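PDB 6SYY: periplasmic cell division protein (SufI) from Aquifex aeolicus, which is a multicopper oxidase with laccase-like copper centres, probably oxidising its substrates while passing electrons to dioxygen. Local coordinates for residues 152-158 against 176-182. Numbering follows the deposited sequence.
Sequences RSGTYFY and GMIIIED
The Tyr158 ring lies across Gly176 of the partner strand. CB rests 4.0 Å from Ile178 CD1; with chi1 at 65°, CG is tucked in beside both backbone N and C, which turns the ring over the neighbouring strand. CD2 meets Ile178 CG1 at 3.5 Å, CE2 has Met177 O at the ring edge, and Gly176 CA sits over one face, offset toward the CE2-CZ rim and 3.7 Å from the ring centroid, a CH-pi contact. The ring fills the place a CB on Gly176 would need. At the tip, OH hydrogen-bonds to Pro93 O. Between the two backbones, six hydrogen bonds zip the antiparallel ladder, and Ile180 CD1 packs over one face of the Tyr156 ring. The far end is clasped by Asp182: OD2 takes Ser153 N at 2.9 Å and OD1 takes Ser153 OG at 2.8 Å, both from above the carboxylate plane. With an alanine here, Ser153 N and OG would probably lose both acceptors, and helix 183-192 the side-chain cap that OD1 gives Glu185 N. The pair forms the middle of a cupredoxin-type sheet, 154-160 beside 117-120 and 176-181 beside 94-98, with strand 247-254 packed against Phe157 and Met177 and the copper ligands His120 and His159 close to Phe157.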
# COMPACT_ATOMS: atom_id res chain seq x y z
N ARG A 152 -9.67 -7.04 -8.64
CA ARG A 152 -8.97 -8.28 -8.92
C ARG A 152 -8.24 -8.77 -7.68
O ARG A 152 -7.87 -7.99 -6.80
CB ARG A 152 -7.97 -8.08 -10.06
CG ARG A 152 -8.53 -7.31 -11.22
CD ARG A 152 -7.46 -6.92 -12.21
NE ARG A 152 -6.89 -8.08 -12.90
CZ ARG A 152 -5.60 -8.40 -12.90
NH1 ARG A 152 -4.73 -7.64 -12.25
NH2 ARG A 152 -5.18 -9.46 -13.56
N SER A 153 -8.03 -10.08 -7.62
CA SER A 153 -7.31 -10.67 -6.49
C SER A 153 -5.94 -10.02 -6.36
O SER A 153 -5.31 -9.67 -7.36
CB SER A 153 -7.16 -12.18 -6.68
OG SER A 153 -6.36 -12.47 -7.81
N GLY A 154 -5.49 -9.86 -5.13
CA GLY A 154 -4.21 -9.24 -4.88
C GLY A 154 -4.12 -8.75 -3.45
O GLY A 154 -4.93 -9.12 -2.60
N THR A 155 -3.11 -7.92 -3.22
CA THR A 155 -2.80 -7.40 -1.89
C THR A 155 -3.26 -5.95 -1.78
O THR A 155 -2.76 -5.08 -2.50
CB THR A 155 -1.30 -7.51 -1.61
OG1 THR A 155 -0.89 -8.87 -1.74
CG2 THR A 155 -0.99 -7.01 -0.21
N TYR A 156 -4.18 -5.70 -0.87
CA TYR A 156 -4.71 -4.37 -0.64
C TYR A 156 -4.38 -3.95 0.80
O TYR A 156 -3.65 -4.64 1.51
CB TYR A 156 -6.21 -4.34 -0.96
CG TYR A 156 -6.48 -4.66 -2.43
CD1 TYR A 156 -6.67 -3.65 -3.36
CD2 TYR A 156 -6.49 -5.98 -2.89
CE1 TYR A 156 -6.89 -3.93 -4.70
CE2 TYR A 156 -6.71 -6.28 -4.22
CZ TYR A 156 -6.92 -5.25 -5.12
OH TYR A 156 -7.14 -5.54 -6.45
N PHE A 157 -4.92 -2.81 1.21
CA PHE A 157 -4.31 -2.03 2.28
C PHE A 157 -5.42 -1.21 2.94
O PHE A 157 -6.12 -0.47 2.25
CB PHE A 157 -3.22 -1.13 1.67
CG PHE A 157 -2.39 -0.35 2.66
CD1 PHE A 157 -2.36 -0.68 4.01
CD2 PHE A 157 -1.63 0.73 2.23
CE1 PHE A 157 -1.59 0.06 4.90
CE2 PHE A 157 -0.86 1.47 3.11
CZ PHE A 157 -0.84 1.13 4.45
N TYR A 158 -5.60 -1.36 4.25
CA TYR A 158 -6.55 -0.53 4.97
C TYR A 158 -5.81 0.27 6.04
O TYR A 158 -4.97 -0.28 6.76
CB TYR A 158 -7.71 -1.33 5.57
CG TYR A 158 -7.39 -2.33 6.67
CD1 TYR A 158 -7.55 -2.00 8.00
CD2 TYR A 158 -7.01 -3.63 6.36
CE1 TYR A 158 -7.31 -2.92 9.01
CE2 TYR A 158 -6.76 -4.56 7.36
CZ TYR A 158 -6.91 -4.20 8.68
OH TYR A 158 -6.66 -5.11 9.68
N GLY A 176 -3.25 -2.25 8.10
CA GLY A 176 -3.50 -3.66 7.91
C GLY A 176 -3.53 -4.01 6.44
O GLY A 176 -3.73 -3.14 5.58
N MET A 177 -3.35 -5.30 6.17
CA MET A 177 -3.35 -5.84 4.82
C MET A 177 -4.69 -6.50 4.51
O MET A 177 -5.32 -7.11 5.39
CB MET A 177 -2.21 -6.84 4.64
CG MET A 177 -2.23 -7.61 3.32
SD MET A 177 -0.85 -8.75 3.11
CE MET A 177 0.53 -7.61 2.98
N ILE A 178 -5.11 -6.38 3.25
CA ILE A 178 -6.27 -7.07 2.71
C ILE A 178 -5.79 -8.00 1.60
O ILE A 178 -4.96 -7.61 0.78
CB ILE A 178 -7.32 -6.07 2.17
CG1 ILE A 178 -7.86 -5.20 3.30
CG2 ILE A 178 -8.45 -6.79 1.44
CD1 ILE A 178 -8.76 -4.08 2.82
N ILE A 179 -6.32 -9.22 1.57
CA ILE A 179 -6.06 -10.16 0.48
C ILE A 179 -7.39 -10.50 -0.18
O ILE A 179 -8.26 -11.13 0.45
CB ILE A 179 -5.35 -11.44 0.96
CG1 ILE A 179 -3.91 -11.14 1.36
CG2 ILE A 179 -5.38 -12.47 -0.15
CD1 ILE A 179 -3.18 -12.35 1.89
N ILE A 180 -7.55 -10.10 -1.43
CA ILE A 180 -8.70 -10.47 -2.24
C ILE A 180 -8.36 -11.72 -3.03
O ILE A 180 -7.22 -11.88 -3.50
CB ILE A 180 -9.12 -9.31 -3.17
CG1 ILE A 180 -9.60 -8.12 -2.35
CG2 ILE A 180 -10.23 -9.76 -4.11
CD1 ILE A 180 -10.06 -6.95 -3.20
N GLU A 181 -9.33 -12.61 -3.17
CA GLU A 181 -9.17 -13.83 -3.93
C GLU A 181 -10.19 -13.87 -5.06
O GLU A 181 -11.34 -13.47 -4.88
CB GLU A 181 -9.32 -15.06 -3.03
CG GLU A 181 -8.24 -15.16 -1.96
CD GLU A 181 -8.44 -16.33 -1.03
OE1 GLU A 181 -9.55 -16.46 -0.45
OE2 GLU A 181 -7.50 -17.14 -0.87
N ASP A 182 -9.74 -14.33 -6.22
CA ASP A 182 -10.62 -14.61 -7.35
C ASP A 182 -10.16 -15.93 -7.96
O ASP A 182 -9.34 -16.64 -7.39
CB ASP A 182 -10.63 -13.44 -8.36
CG ASP A 182 -9.26 -13.17 -8.99
OD1 ASP A 182 -8.38 -14.05 -9.00
OD2 ASP A 182 -9.06 -12.03 -9.49